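Local atomic coordinates of diphosphomevalonate decarboxylase, putative (Trypanosoma brucei, PDB entry 2HKE), a protein that probably catalyses the ATP-dependent decarboxylation of (R)-5-diphosphomevalonate to isopentenyl diphosphate, a step of the mevalonate pathway to sterols and other isoprenoids. Residues A[52-57]-A[91-96]; A[59-64]-A[96-101]; A[83-88]-A[125-130]; A[76-81]-A[117-122]; A[5-10]-A[369-374]. The protein carries 1 engineered substitution. One frame throughout, in Å; residues are numbered along the deposited sequence.

Contact 1. Residues A[52-57]-A[91-96]; sequences VELRDD and EELKNK. Engineered in segment 91-96: Glu-92 (natural residue Asp).
The end of strand 48-55 passes beside the turn that follows the short, weakly bonded helix 91-94, nearest at Arg-55 and Lys-96, whose CA atoms are 5.8 Å apart, and no hydrogen bond crosses. Leu-54 points at the turn with CG anti to its carbonyl carbon, and its CD1 branch does the touching: it meets Lys-96 CB at 3.9 Å and Leu-93 CD2 at 4.1 Å. The leucine crosses the root of the lysine at about a right angle, a branched apolar side chain against methylenes. Lysine suits this place because its chain is greasy below and charged at the tip. Bends at chi2 (-82°) and chi4 (-76°) fold it across the carboxylate of Asp-56, so that Lys-96 CE lies 3.4 Å from Asp-56 OD2. Across the contact the ammonium makes no more than a long, weak salt bridge, 3.6 Å from Lys-96 NZ to Asp-56 OD1. Its better partner is within its own segment: Lys-96 NZ bonds Glu-92 O at 3.1 Å, nearly along the C=O axis. Glu-92, an engineered residue, takes part through its backbone carbonyl, which also receives a weak bond from Asn-95 ND2. Arg-55 turns away, bonding Asn-99 and pairing with Asp-57. This is surface packing in the N-terminal domain, of ribosomal protein S5 domain 2-like fold, where a strand's end meets the turn leading into its antiparallel neighbour, strand 97-104.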
# COMPACT_ATOMS: atom_id res chain seq x y z
N VAL A 52 -19.45 7.80 7.76
CA VAL A 52 -20.07 8.95 7.14
C VAL A 52 -21.54 9.03 7.56
O VAL A 52 -22.18 7.98 7.74
CB VAL A 52 -19.92 8.94 5.59
CG1 VAL A 52 -18.42 8.82 5.19
CG2 VAL A 52 -20.74 7.81 4.95
N GLU A 53 -22.05 10.25 7.67
CA GLU A 53 -23.48 10.47 7.94
C GLU A 53 -24.04 11.53 7.02
O GLU A 53 -23.50 12.62 6.94
CB GLU A 53 -23.67 10.89 9.40
CG GLU A 53 -25.12 10.70 9.90
CD GLU A 53 -25.42 11.44 11.21
OE1 GLU A 53 -24.50 11.90 11.94
OE2 GLU A 53 -26.63 11.58 11.50
N LEU A 54 -25.11 11.21 6.28
CA LEU A 54 -25.75 12.24 5.43
C LEU A 54 -26.57 13.13 6.33
O LEU A 54 -27.16 12.67 7.30
CB LEU A 54 -26.63 11.65 4.33
CG LEU A 54 -25.98 10.99 3.11
CD1 LEU A 54 -26.87 11.11 1.89
CD2 LEU A 54 -24.65 11.60 2.79
N ARG A 55 -26.55 14.43 6.03
CA ARG A 55 -27.20 15.43 6.87
C ARG A 55 -28.05 16.39 6.03
O ARG A 55 -27.77 16.65 4.83
CB ARG A 55 -26.15 16.25 7.63
CG ARG A 55 -25.22 15.47 8.56
CD ARG A 55 -25.95 14.95 9.81
NE ARG A 55 -26.60 16.02 10.58
CZ ARG A 55 -26.04 16.75 11.55
NH1 ARG A 55 -24.78 16.56 11.93
NH2 ARG A 55 -26.74 17.69 12.16
N ASP A 56 -29.11 16.90 6.66
CA ASP A 56 -29.92 18.02 6.15
C ASP A 56 -29.76 19.28 7.01
O ASP A 56 -29.83 20.40 6.51
CB ASP A 56 -31.39 17.63 6.13
CG ASP A 56 -31.76 16.87 4.90
OD1 ASP A 56 -31.65 17.47 3.80
OD2 ASP A 56 -32.14 15.68 5.01
N ASP A 57 -29.54 19.07 8.30
CA ASP A 57 -29.48 20.15 9.27
C ASP A 57 -28.31 21.09 8.96
O ASP A 57 -28.41 22.31 9.17
CB ASP A 57 -29.32 19.62 10.70
CG ASP A 57 -29.84 18.19 10.89
OD1 ASP A 57 -29.85 17.41 9.90
OD2 ASP A 57 -30.20 17.85 12.05
N GLU A 91 -30.86 12.17 -7.50
CA GLU A 91 -31.22 13.58 -7.31
C GLU A 91 -31.62 13.88 -5.86
O GLU A 91 -31.32 14.94 -5.34
CB GLU A 91 -32.33 14.03 -8.30
CG GLU A 91 -31.86 14.92 -9.48
CD GLU A 91 -31.72 14.16 -10.83
OE1 GLU A 91 -32.74 13.58 -11.33
OE2 GLU A 91 -30.60 14.16 -11.41
N GLU A 92 -32.26 12.93 -5.20
CA GLU A 92 -32.69 13.08 -3.80
C GLU A 92 -31.55 13.16 -2.80
O GLU A 92 -31.74 13.61 -1.67
CB GLU A 92 -33.54 11.88 -3.37
CG GLU A 92 -32.87 10.53 -3.77
CD GLU A 92 -33.14 9.42 -2.84
OE1 GLU A 92 -33.91 9.66 -1.86
OE2 GLU A 92 -32.56 8.31 -3.08
N LEU A 93 -30.38 12.64 -3.18
CA LEU A 93 -29.22 12.65 -2.29
C LEU A 93 -28.14 13.61 -2.78
O LEU A 93 -27.26 13.95 -2.00
CB LEU A 93 -28.64 11.25 -2.11
CG LEU A 93 -29.61 10.15 -1.66
CD1 LEU A 93 -28.88 8.81 -1.51
CD2 LEU A 93 -30.30 10.55 -0.34
N LYS A 94 -28.20 14.05 -4.04
CA LYS A 94 -27.25 15.04 -4.59
C LYS A 94 -26.99 16.20 -3.65
O LYS A 94 -25.87 16.66 -3.53
CB LYS A 94 -27.77 15.63 -5.91
CG LYS A 94 -26.92 15.30 -7.10
CD LYS A 94 -27.65 15.48 -8.43
CE LYS A 94 -26.67 15.69 -9.61
NZ LYS A 94 -27.00 14.89 -10.85
N ASN A 95 -28.04 16.67 -3.00
CA ASN A 95 -27.99 17.95 -2.30
C ASN A 95 -27.58 17.85 -0.83
O ASN A 95 -27.17 18.85 -0.22
CB ASN A 95 -29.33 18.70 -2.44
CG ASN A 95 -30.53 17.91 -1.87
OD1 ASN A 95 -31.49 18.51 -1.37
ND2 ASN A 95 -30.48 16.57 -1.95
N LYS A 96 -27.66 16.64 -0.29
CA LYS A 96 -27.36 16.41 1.11
C LYS A 96 -25.89 16.73 1.32
O LYS A 96 -25.07 16.53 0.43
CB LYS A 96 -27.59 14.94 1.48
CG LYS A 96 -28.97 14.41 1.22
CD LYS A 96 -29.92 14.78 2.33
CE LYS A 96 -31.35 14.27 2.05
NZ LYS A 96 -32.01 15.14 1.02

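Contact 2. Residues A[59-64]-A[96-101]; sequences ETDTLR and KKVNIV
Backbone bonds come first: strands 62-65 and 97-104 run parallel, their local axes 4.6 Å apart. Thr-62 uses both its polar backbone atoms, its N donating to Val-98 O (2.9 Å) and its O accepting from Ile-100 N (2.8 Å), the latter donor lying above the carbonyl plane. Arg-64 N continues the pattern to Ile-100 O. Before the strand proper, a side chain replaces the backbone: Asp-61 OD1 takes Val-98 N at 2.8 Å on its anti lone pair. The same oxygen forms a salt bridge with Arg-86. Among polar side chains, Thr-62 and Asn-99 lie side by side. Asn-99 ND2 donates to Thr-62 OG1 at 2.7 Å, nearly in the amide plane; OD1 is held by Arg-55, which leaves ND2 facing the threonine. A water joins Thr-62 OG1 to Ile-100 O, to which it donates. On the other face Leu-63 CD1 rests 3.6 Å from Ile-100 CG2; leucine and isoleucine suit a face covered by helices 76-86 and 114-130. The Thr-62/Asn-99 face is thus polar and the Leu-63/Ile-100 face apolar, while Asp-61 brings a charge to the helix side, where Arg-86 meets it; its doubly gripped oxygen would probably favour the ionised form.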
# COMPACT_ATOMS: atom_id res chain seq x y z
N GLU A 59 -24.96 22.96 6.88
CA GLU A 59 -24.84 23.83 5.71
C GLU A 59 -23.59 23.55 4.86
O GLU A 59 -23.53 23.97 3.70
CB GLU A 59 -24.86 25.31 6.12
CG GLU A 59 -25.91 25.73 7.21
CD GLU A 59 -27.38 25.47 6.84
OE1 GLU A 59 -27.78 25.68 5.67
OE2 GLU A 59 -28.14 25.07 7.77
N THR A 60 -22.59 22.87 5.40
CA THR A 60 -21.48 22.40 4.57
C THR A 60 -21.10 20.97 4.94
O THR A 60 -21.54 20.43 5.95
CB THR A 60 -20.22 23.35 4.64
OG1 THR A 60 -19.65 23.34 5.95
CG2 THR A 60 -20.59 24.79 4.26
N ASP A 61 -20.30 20.34 4.09
CA ASP A 61 -19.74 19.04 4.42
C ASP A 61 -18.68 19.24 5.49
O ASP A 61 -18.06 20.32 5.55
CB ASP A 61 -19.11 18.41 3.20
CG ASP A 61 -20.11 18.18 2.10
OD1 ASP A 61 -21.24 17.70 2.38
OD2 ASP A 61 -19.75 18.50 0.96
N THR A 62 -18.48 18.22 6.32
CA THR A 62 -17.41 18.25 7.29
C THR A 62 -16.53 17.02 7.21
O THR A 62 -16.95 15.92 6.81
CB THR A 62 -17.93 18.36 8.73
OG1 THR A 62 -18.58 17.13 9.09
CG2 THR A 62 -18.92 19.53 8.90
N LEU A 63 -15.29 17.20 7.63
CA LEU A 63 -14.33 16.13 7.61
C LEU A 63 -13.56 16.20 8.91
O LEU A 63 -13.05 17.25 9.24
CB LEU A 63 -13.38 16.34 6.45
CG LEU A 63 -12.20 15.40 6.35
CD1 LEU A 63 -12.68 13.96 6.20
CD2 LEU A 63 -11.32 15.84 5.14
N ARG A 64 -13.47 15.08 9.62
CA ARG A 64 -12.69 14.97 10.84
C ARG A 64 -11.67 13.88 10.60
O ARG A 64 -12.03 12.73 10.24
CB ARG A 64 -13.59 14.62 12.01
CG ARG A 64 -12.97 14.85 13.40
CD ARG A 64 -14.00 14.58 14.54
NE ARG A 64 -14.99 15.63 14.70
CZ ARG A 64 -14.79 16.77 15.38
NH1 ARG A 64 -13.62 17.03 15.96
NH2 ARG A 64 -15.77 17.65 15.46
N LYS A 96 -27.66 16.64 -0.29
CA LYS A 96 -27.36 16.41 1.11
C LYS A 96 -25.89 16.73 1.32
O LYS A 96 -25.07 16.53 0.43
CB LYS A 96 -27.59 14.94 1.48
CG LYS A 96 -28.97 14.41 1.22
CD LYS A 96 -29.92 14.78 2.33
CE LYS A 96 -31.35 14.27 2.05
NZ LYS A 96 -32.01 15.14 1.02
N LYS A 97 -25.59 17.23 2.52
CA LYS A 97 -24.22 17.38 2.97
C LYS A 97 -23.88 16.14 3.79
O LYS A 97 -24.77 15.39 4.23
CB LYS A 97 -24.04 18.61 3.86
CG LYS A 97 -24.53 19.91 3.26
CD LYS A 97 -23.74 20.31 2.03
CE LYS A 97 -24.47 21.39 1.26
NZ LYS A 97 -25.85 20.95 0.91
N VAL A 98 -22.60 15.95 4.02
CA VAL A 98 -22.14 14.78 4.70
C VAL A 98 -21.14 15.15 5.80
O VAL A 98 -20.34 16.08 5.63
CB VAL A 98 -21.54 13.80 3.67
CG1 VAL A 98 -20.36 14.44 2.90
CG2 VAL A 98 -21.15 12.49 4.31
N ASN A 99 -21.23 14.47 6.93
CA ASN A 99 -20.17 14.48 7.96
C ASN A 99 -19.33 13.24 7.76
O ASN A 99 -19.85 12.14 7.82
CB ASN A 99 -20.68 14.39 9.41
CG ASN A 99 -21.60 15.52 9.81
OD1 ASN A 99 -22.71 15.26 10.30
ND2 ASN A 99 -21.15 16.76 9.68
N ILE A 100 -18.04 13.42 7.54
CA ILE A 100 -17.08 12.33 7.38
C ILE A 100 -16.12 12.36 8.56
O ILE A 100 -15.57 13.43 8.88
CB ILE A 100 -16.21 12.55 6.12
CG1 ILE A 100 -17.08 12.75 4.87
CG2 ILE A 100 -15.23 11.41 5.92
CD1 ILE A 100 -16.29 13.27 3.71
N VAL A 101 -15.92 11.20 9.17
CA VAL A 101 -15.04 11.06 10.32
C VAL A 101 -14.14 9.89 10.03
O VAL A 101 -14.61 8.79 9.79
CB VAL A 101 -15.87 10.81 11.61
CG1 VAL A 101 -14.96 10.52 12.80
CG2 VAL A 101 -16.83 11.98 11.88
O HOH W 1 -16.87 15.41 10.38

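Contact 3. Residues A[83-88]-A[125-130]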
# COMPACT_ATOMS: atom_id res chain seq x y z
N LEU A 83 -17.27 15.83 -5.46
CA LEU A 83 -17.86 16.28 -6.74
C LEU A 83 -18.27 15.12 -7.62
O LEU A 83 -19.38 15.13 -8.21
CB LEU A 83 -16.87 17.16 -7.52
CG LEU A 83 -16.56 18.55 -6.99
CD1 LEU A 83 -15.42 19.14 -7.81
CD2 LEU A 83 -17.80 19.46 -7.04
N HIS A 84 -17.37 14.15 -7.78
CA HIS A 84 -17.65 12.99 -8.61
C HIS A 84 -18.80 12.18 -7.99
O HIS A 84 -19.68 11.68 -8.70
CB HIS A 84 -16.43 12.13 -8.79
CG HIS A 84 -16.65 11.04 -9.78
ND1 HIS A 84 -17.00 11.31 -11.09
CD2 HIS A 84 -16.64 9.70 -9.67
CE1 HIS A 84 -17.19 10.18 -11.74
NE2 HIS A 84 -16.96 9.18 -10.90
N LEU A 85 -18.80 12.10 -6.67
CA LEU A 85 -19.77 11.30 -5.97
C LEU A 85 -21.17 11.88 -6.22
O LEU A 85 -22.10 11.16 -6.56
CB LEU A 85 -19.44 11.31 -4.49
CG LEU A 85 -20.37 10.61 -3.52
CD1 LEU A 85 -20.19 9.05 -3.58
CD2 LEU A 85 -20.12 11.21 -2.11
N ARG A 86 -21.30 13.18 -6.08
CA ARG A 86 -22.56 13.85 -6.24
C ARG A 86 -23.07 13.99 -7.65
O ARG A 86 -24.22 14.33 -7.85
CB ARG A 86 -22.51 15.22 -5.59
CG ARG A 86 -22.49 15.16 -4.11
CD ARG A 86 -22.69 16.54 -3.56
NE ARG A 86 -22.82 16.45 -2.12
CZ ARG A 86 -21.92 16.89 -1.24
NH1 ARG A 86 -20.81 17.50 -1.62
NH2 ARG A 86 -22.18 16.73 0.02
N SER A 87 -22.21 13.77 -8.64
CA SER A 87 -22.64 13.71 -10.03
C SER A 87 -23.05 12.32 -10.47
O SER A 87 -23.39 12.13 -11.64
CB SER A 87 -21.56 14.22 -10.96
OG SER A 87 -20.46 13.35 -11.07
N THR A 88 -22.94 11.34 -9.56
CA THR A 88 -23.24 9.96 -9.88
C THR A 88 -24.14 9.36 -8.83
O THR A 88 -24.05 8.20 -8.52
CB THR A 88 -21.93 9.16 -10.06
OG1 THR A 88 -21.17 9.19 -8.84
CG2 THR A 88 -21.10 9.74 -11.23
N ALA A 125 -17.39 4.13 2.01
CA ALA A 125 -18.43 4.64 2.92
C ALA A 125 -19.30 5.67 2.22
O ALA A 125 -20.52 5.64 2.36
CB ALA A 125 -17.77 5.25 4.20
N LEU A 126 -18.69 6.56 1.44
CA LEU A 126 -19.42 7.59 0.75
C LEU A 126 -20.34 7.02 -0.32
O LEU A 126 -21.46 7.47 -0.49
CB LEU A 126 -18.48 8.61 0.12
CG LEU A 126 -17.83 9.59 1.08
CD1 LEU A 126 -16.66 10.32 0.41
CD2 LEU A 126 -18.90 10.55 1.62
N ILE A 127 -19.84 6.05 -1.06
CA ILE A 127 -20.57 5.46 -2.18
C ILE A 127 -21.82 4.75 -1.59
O ILE A 127 -22.88 4.86 -2.15
CB ILE A 127 -19.71 4.49 -3.00
CG1 ILE A 127 -18.76 5.27 -3.93
CG2 ILE A 127 -20.56 3.54 -3.85
CD1 ILE A 127 -17.57 4.44 -4.38
N ARG A 128 -21.66 4.06 -0.48
CA ARG A 128 -22.80 3.38 0.13
C ARG A 128 -23.82 4.40 0.61
O ARG A 128 -25.00 4.32 0.26
CB ARG A 128 -22.40 2.45 1.25
CG ARG A 128 -23.60 1.63 1.74
CD ARG A 128 -23.28 0.49 2.55
NE ARG A 128 -22.89 -0.65 1.75
CZ ARG A 128 -22.68 -1.85 2.25
NH1 ARG A 128 -22.82 -2.08 3.55
NH2 ARG A 128 -22.31 -2.81 1.44
N ALA A 129 -23.36 5.41 1.34
CA ALA A 129 -24.24 6.43 1.92
C ALA A 129 -25.04 7.20 0.89
O ALA A 129 -26.23 7.48 1.10
CB ALA A 129 -23.42 7.44 2.77
N PHE A 130 -24.41 7.55 -0.22
CA PHE A 130 -25.04 8.36 -1.25
C PHE A 130 -25.72 7.54 -2.34
O PHE A 130 -26.27 8.11 -3.29
CB PHE A 130 -23.99 9.28 -1.88
CG PHE A 130 -23.76 10.55 -1.11
CD1 PHE A 130 -22.86 10.58 -0.04
CD2 PHE A 130 -24.45 11.70 -1.43
CE1 PHE A 130 -22.65 11.78 0.66
CE2 PHE A 130 -24.25 12.90 -0.71
CZ PHE A 130 -23.36 12.92 0.35
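Leu-85 is the tight part of this contact, a buried side chain pushed from helix 76-86 into the flank of helix 114-130. With CG anti to the backbone N (chi1 176°), its two methyls divide the work. CD2 sits over one face of the Phe-130 ring, offset toward the rim and 3.9 Å from the ring centroid, a CH-pi contact; the nearest ring atom, Phe-130 CD1, is 3.5 Å from Leu-85 CD2. The same methyl meets Leu-126 CB at 3.8 Å. CD1 reaches instead along the helix backbone, 3.7 Å from Leu-126 O, and touches Ile-127 CG1 at 4.1 Å. A branched leucine suits the spot because one methyl can cover the ring while the other lies against the backbone and Ile-127. The looser, more polar side belongs to Arg-86, only partly exposed. Its chain extends from CG to NE beside Phe-130, with Arg-86 NH2 4.0 Å from Phe-130 CZ, and the guanidinium and ring planes stand 83° apart. That charge is spent on other partners: NH2 forms a salt bridge with Asp-61 and bonds Lys-96 O. Around the pair, Leu-139 of helix 136-143 touches both Leu-85 and Ile-127, while Leu-54 of strand 48-55 packs on Phe-130, so these two helical segments lie between helix 136-143 and the sheet.

Contact 4. Residues A[76-81]-A[117-122]; sequences PRVQSM and SGYCAM. With SO4 (sulfate ion), chain C.
A sulfate ion sits on the arginine at one border of this helix pair, held by two nearly straight bonds: Arg-77 NH1 to SO4 O3 at 2.8 Å and Arg-77 NH2 to SO4 O1 at 3.1 Å. The anion lies at the guanidinium edge, a two-pronged grip for which arginine's paired N-H groups are well shaped. Arg-77 NH1 also bonds Gly-143 O, and Tyr-19, Lys-22, Ser-144, Gly-145 and Thr-200 complete the sulfate's hydrogen-bonded surroundings. Below it the contact turns apolar. The local helix axes are 12.0 Å apart and cross at -26°, a wide spacing that the long side chains of Tyr-119, Met-81 and Met-122 span. Arg-77 CB lies 3.7 Å from Tyr-119 OH; beyond it the bend at chi2 (-67°) carries the guanidinium away from the tyrosine to the sulfate. Val-78 CG2 comes to the ring edge, 3.8 Å from Tyr-119 CE1, and its other neighbour is Met-122 SD. Met-81 forms a Met-aromatic contact, its SD 3.8 Å from Tyr-119 CD1 and oblique to the ring. Long, flexible methionines suit such spacing, each turning its terminal methyl at chi3. Two near-parallel helices packed through a tyrosine and methionines thus form part of the helical layer over the sheet of this GHMP-superfamily N-terminal domain; the sulfate, probably from the crystallisation liquor, may mark an anion-binding pocket at its border, consistent with an enzyme of phosphorylated substrates.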
# COMPACT_ATOMS: atom_id res chain seq x y z
N PRO A 76 -8.37 19.46 -1.38
CA PRO A 76 -8.87 19.24 -2.75
C PRO A 76 -9.11 17.78 -3.15
O PRO A 76 -10.02 17.52 -3.95
CB PRO A 76 -7.80 19.92 -3.64
CG PRO A 76 -6.62 20.05 -2.80
CD PRO A 76 -7.17 20.31 -1.39
N ARG A 77 -8.34 16.84 -2.63
CA ARG A 77 -8.55 15.42 -3.00
C ARG A 77 -9.93 14.96 -2.53
O ARG A 77 -10.66 14.27 -3.29
CB ARG A 77 -7.44 14.57 -2.44
CG ARG A 77 -6.07 14.81 -3.12
CD ARG A 77 -6.04 14.37 -4.57
NE ARG A 77 -4.70 14.50 -5.22
CZ ARG A 77 -3.72 13.61 -5.15
NH1 ARG A 77 -3.85 12.52 -4.44
NH2 ARG A 77 -2.57 13.86 -5.78
N VAL A 78 -10.31 15.37 -1.34
CA VAL A 78 -11.66 15.02 -0.80
C VAL A 78 -12.78 15.80 -1.55
O VAL A 78 -13.83 15.23 -1.95
CB VAL A 78 -11.71 15.18 0.76
CG1 VAL A 78 -13.14 15.03 1.29
CG2 VAL A 78 -10.72 14.23 1.45
N GLN A 79 -12.56 17.07 -1.88
CA GLN A 79 -13.52 17.85 -2.68
C GLN A 79 -13.72 17.19 -4.02
O GLN A 79 -14.85 17.13 -4.53
CB GLN A 79 -13.07 19.31 -2.92
CG GLN A 79 -12.98 20.25 -1.73
CD GLN A 79 -12.21 21.57 -2.05
OE1 GLN A 79 -10.98 21.59 -1.93
NE2 GLN A 79 -12.94 22.67 -2.47
N SER A 80 -12.63 16.69 -4.62
CA SER A 80 -12.67 15.96 -5.89
C SER A 80 -13.55 14.72 -5.81
O SER A 80 -14.37 14.44 -6.71
CB SER A 80 -11.24 15.61 -6.35
OG SER A 80 -11.24 15.04 -7.65
N MET A 81 -13.39 13.95 -4.76
CA MET A 81 -14.21 12.75 -4.56
C MET A 81 -15.68 13.14 -4.44
O MET A 81 -16.56 12.57 -5.12
CB MET A 81 -13.74 11.97 -3.32
CG MET A 81 -12.35 11.36 -3.56
SD MET A 81 -11.72 10.72 -1.98
CE MET A 81 -12.69 9.24 -1.88
N SER A 117 -5.26 3.44 2.48
CA SER A 117 -6.34 2.77 3.17
C SER A 117 -7.45 3.77 3.55
O SER A 117 -8.67 3.46 3.44
CB SER A 117 -5.77 2.03 4.37
OG SER A 117 -5.09 2.93 5.25
N GLY A 118 -7.04 4.97 3.94
CA GLY A 118 -7.96 6.02 4.35
C GLY A 118 -8.89 6.49 3.25
O GLY A 118 -10.10 6.59 3.43
N TYR A 119 -8.33 6.77 2.08
CA TYR A 119 -9.15 7.19 0.96
C TYR A 119 -10.02 6.06 0.44
O TYR A 119 -11.15 6.29 -0.02
CB TYR A 119 -8.25 7.72 -0.16
CG TYR A 119 -7.79 9.12 0.14
CD1 TYR A 119 -8.69 10.15 0.24
CD2 TYR A 119 -6.43 9.42 0.29
CE1 TYR A 119 -8.29 11.45 0.46
CE2 TYR A 119 -6.01 10.75 0.56
CZ TYR A 119 -6.97 11.74 0.63
OH TYR A 119 -6.67 13.05 0.88
N CYS A 120 -9.50 4.84 0.49
CA CYS A 120 -10.33 3.69 0.08
C CYS A 120 -11.52 3.53 1.04
O CYS A 120 -12.65 3.37 0.61
CB CYS A 120 -9.51 2.45 0.04
SG CYS A 120 -10.38 1.05 -0.68
N ALA A 121 -11.27 3.56 2.34
CA ALA A 121 -12.37 3.42 3.31
C ALA A 121 -13.39 4.55 3.13
O ALA A 121 -14.61 4.32 3.19
CB ALA A 121 -11.80 3.38 4.73
N MET A 122 -12.91 5.77 2.91
CA MET A 122 -13.81 6.91 2.71
C MET A 122 -14.63 6.78 1.42
O MET A 122 -15.83 7.08 1.38
CB MET A 122 -13.00 8.20 2.69
CG MET A 122 -13.84 9.42 2.67
SD MET A 122 -12.86 10.91 2.53
CE MET A 122 -11.65 10.71 3.84
S SO4 C . -1.06 10.25 -5.32
O1 SO4 C . -0.56 11.50 -5.86
O2 SO4 C . 0.05 9.43 -4.88
O3 SO4 C . -1.92 10.51 -4.17
O4 SO4 C . -1.78 9.52 -6.36

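Contact 5. Residues A[5-10]-A[369-374]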
# COMPACT_ATOMS: atom_id res chain seq x y z
N CYS A 5 -26.04 6.01 7.97
CA CYS A 5 -24.71 6.25 8.56
C CYS A 5 -23.93 5.01 8.21
O CYS A 5 -24.38 3.91 8.51
CB CYS A 5 -24.83 6.35 10.08
SG CYS A 5 -23.28 6.12 11.02
N VAL A 6 -22.77 5.16 7.56
CA VAL A 6 -22.05 4.00 7.04
C VAL A 6 -20.63 4.02 7.57
O VAL A 6 -20.01 5.08 7.62
CB VAL A 6 -22.02 4.03 5.49
CG1 VAL A 6 -21.15 2.91 4.94
CG2 VAL A 6 -23.45 3.96 4.92
N THR A 7 -20.14 2.85 7.96
CA THR A 7 -18.79 2.69 8.50
C THR A 7 -18.07 1.57 7.76
O THR A 7 -18.62 0.48 7.55
CB THR A 7 -18.80 2.37 10.04
OG1 THR A 7 -19.46 3.43 10.72
CG2 THR A 7 -17.35 2.28 10.58
N VAL A 8 -16.83 1.86 7.37
CA VAL A 8 -16.03 0.94 6.55
C VAL A 8 -14.64 0.91 7.12
O VAL A 8 -14.14 1.94 7.58
CB VAL A 8 -15.90 1.47 5.09
CG1 VAL A 8 -14.89 0.66 4.29
CG2 VAL A 8 -17.27 1.47 4.41
N GLU A 9 -14.01 -0.26 7.07
CA GLU A 9 -12.60 -0.38 7.32
C GLU A 9 -11.93 -0.81 6.02
O GLU A 9 -12.45 -1.66 5.29
CB GLU A 9 -12.33 -1.38 8.43
CG GLU A 9 -12.65 -0.79 9.84
CD GLU A 9 -12.30 -1.74 10.99
OE1 GLU A 9 -12.17 -2.97 10.72
OE2 GLU A 9 -12.14 -1.23 12.14
N ALA A 10 -10.79 -0.20 5.73
CA ALA A 10 -9.99 -0.63 4.58
C ALA A 10 -8.54 -0.91 4.98
O ALA A 10 -7.95 -0.20 5.82
CB ALA A 10 -10.05 0.42 3.47
N LYS A 369 -14.28 -3.85 4.41
CA LYS A 369 -15.30 -4.45 5.26
C LYS A 369 -16.27 -3.34 5.64
O LYS A 369 -15.83 -2.26 5.97
CB LYS A 369 -14.67 -5.06 6.52
CG LYS A 369 -15.57 -6.04 7.30
CD LYS A 369 -14.81 -6.96 8.31
CE LYS A 369 -15.75 -7.43 9.49
NZ LYS A 369 -15.04 -7.93 10.76
N TYR A 370 -17.57 -3.62 5.60
CA TYR A 370 -18.61 -2.67 6.02
C TYR A 370 -18.97 -3.10 7.43
O TYR A 370 -19.20 -4.28 7.67
CB TYR A 370 -19.83 -2.71 5.07
CG TYR A 370 -19.47 -2.29 3.68
CD1 TYR A 370 -18.85 -3.18 2.83
CD2 TYR A 370 -19.62 -0.99 3.27
CE1 TYR A 370 -18.46 -2.81 1.59
CE2 TYR A 370 -19.23 -0.58 2.00
CZ TYR A 370 -18.63 -1.50 1.17
OH TYR A 370 -18.20 -1.15 -0.07
N LEU A 371 -19.02 -2.16 8.33
CA LEU A 371 -19.24 -2.44 9.75
C LEU A 371 -20.62 -1.98 10.22
O LEU A 371 -21.34 -1.25 9.54
CB LEU A 371 -18.16 -1.75 10.56
CG LEU A 371 -16.79 -2.44 10.65
CD1 LEU A 371 -16.40 -3.27 9.45
CD2 LEU A 371 -15.73 -1.38 11.00
N GLY A 372 -20.97 -2.39 11.43
CA GLY A 372 -22.28 -2.11 11.93
C GLY A 372 -22.31 -0.82 12.69
O GLY A 372 -21.27 -0.33 13.15
N PRO A 373 -23.53 -0.28 12.88
CA PRO A 373 -23.77 0.95 13.60
C PRO A 373 -23.07 1.04 14.95
O PRO A 373 -22.80 2.15 15.42
CB PRO A 373 -25.30 0.97 13.77
CG PRO A 373 -25.78 -0.38 13.32
CD PRO A 373 -24.79 -0.85 12.35
N SER A 374 -22.74 -0.11 15.54
CA SER A 374 -22.03 -0.18 16.82
C SER A 374 -20.62 0.36 16.76
O SER A 374 -20.13 0.94 17.75
CB SER A 374 -21.99 -1.64 17.33
OG SER A 374 -20.87 -2.38 16.83
O HOH W 2 -21.95 0.52 7.93
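The Tyr-370 ring, the one aromatic group here, is met obliquely by Val-8: Val-8 CG2 lies 3.6 Å from Tyr-370 CD2, the two side chains running side by side on the same sheet face. Arg-128 of helix 114-130 makes a cation-pi contact with that ring. Beneath the pair, strand 5-15 and strand 369-371 are antiparallel, Val-8 and Tyr-370 forming the non-hydrogen-bonded pair. Next to it Glu-9 and Lys-369 exchange both backbone bonds, Glu-9 N to Lys-369 O at 2.9 Å and Lys-369 N to Glu-9 O at 3.0 Å, each in the carbonyl plane. At the other end Leu-371 N reaches Thr-7 O at 2.8 Å, almost straight but from above the carbonyl plane. There a water takes over, accepting from Thr-7 N and donating to Leu-371 O. On the face of Thr-7 and Glu-9, Leu-371 CD2 presses on Glu-9 CG at 3.3 Å, crossing it at about a right angle, and also touches Thr-7 CG2. Glutamate suits this place, offering methylenes to leucine and its carboxylate to Arg-47. Three backbone bonds and the water, independent of side-chain type, thus tie the chain's two terminal strands, while side chains pack valine against tyrosine on one face and leucine against threonine and glutamate on the other.

Contacts 3 and 4 are the buried ones, joining helices 76-86 and 114-130 at two levels about 11 Å apart between centres, leucine and phenylalanine at one and methionine and tyrosine at the other. Contacts 2 and 5 are partly buried strand pairings in one sheet, parallel in the first and antiparallel in the second, and backbone bonds dominate both. Contact 1 lies at the surface, without a cross-segment hydrogen bond. Arg-86 ties three of them together, reaching Asp-61 of contact 2 and Lys-96, shared by contacts 1 and 2, from contact 3. Contact 5 closes the loop of chain that encloses the other four, and Val-8 packs against Ala-125 of contact 3.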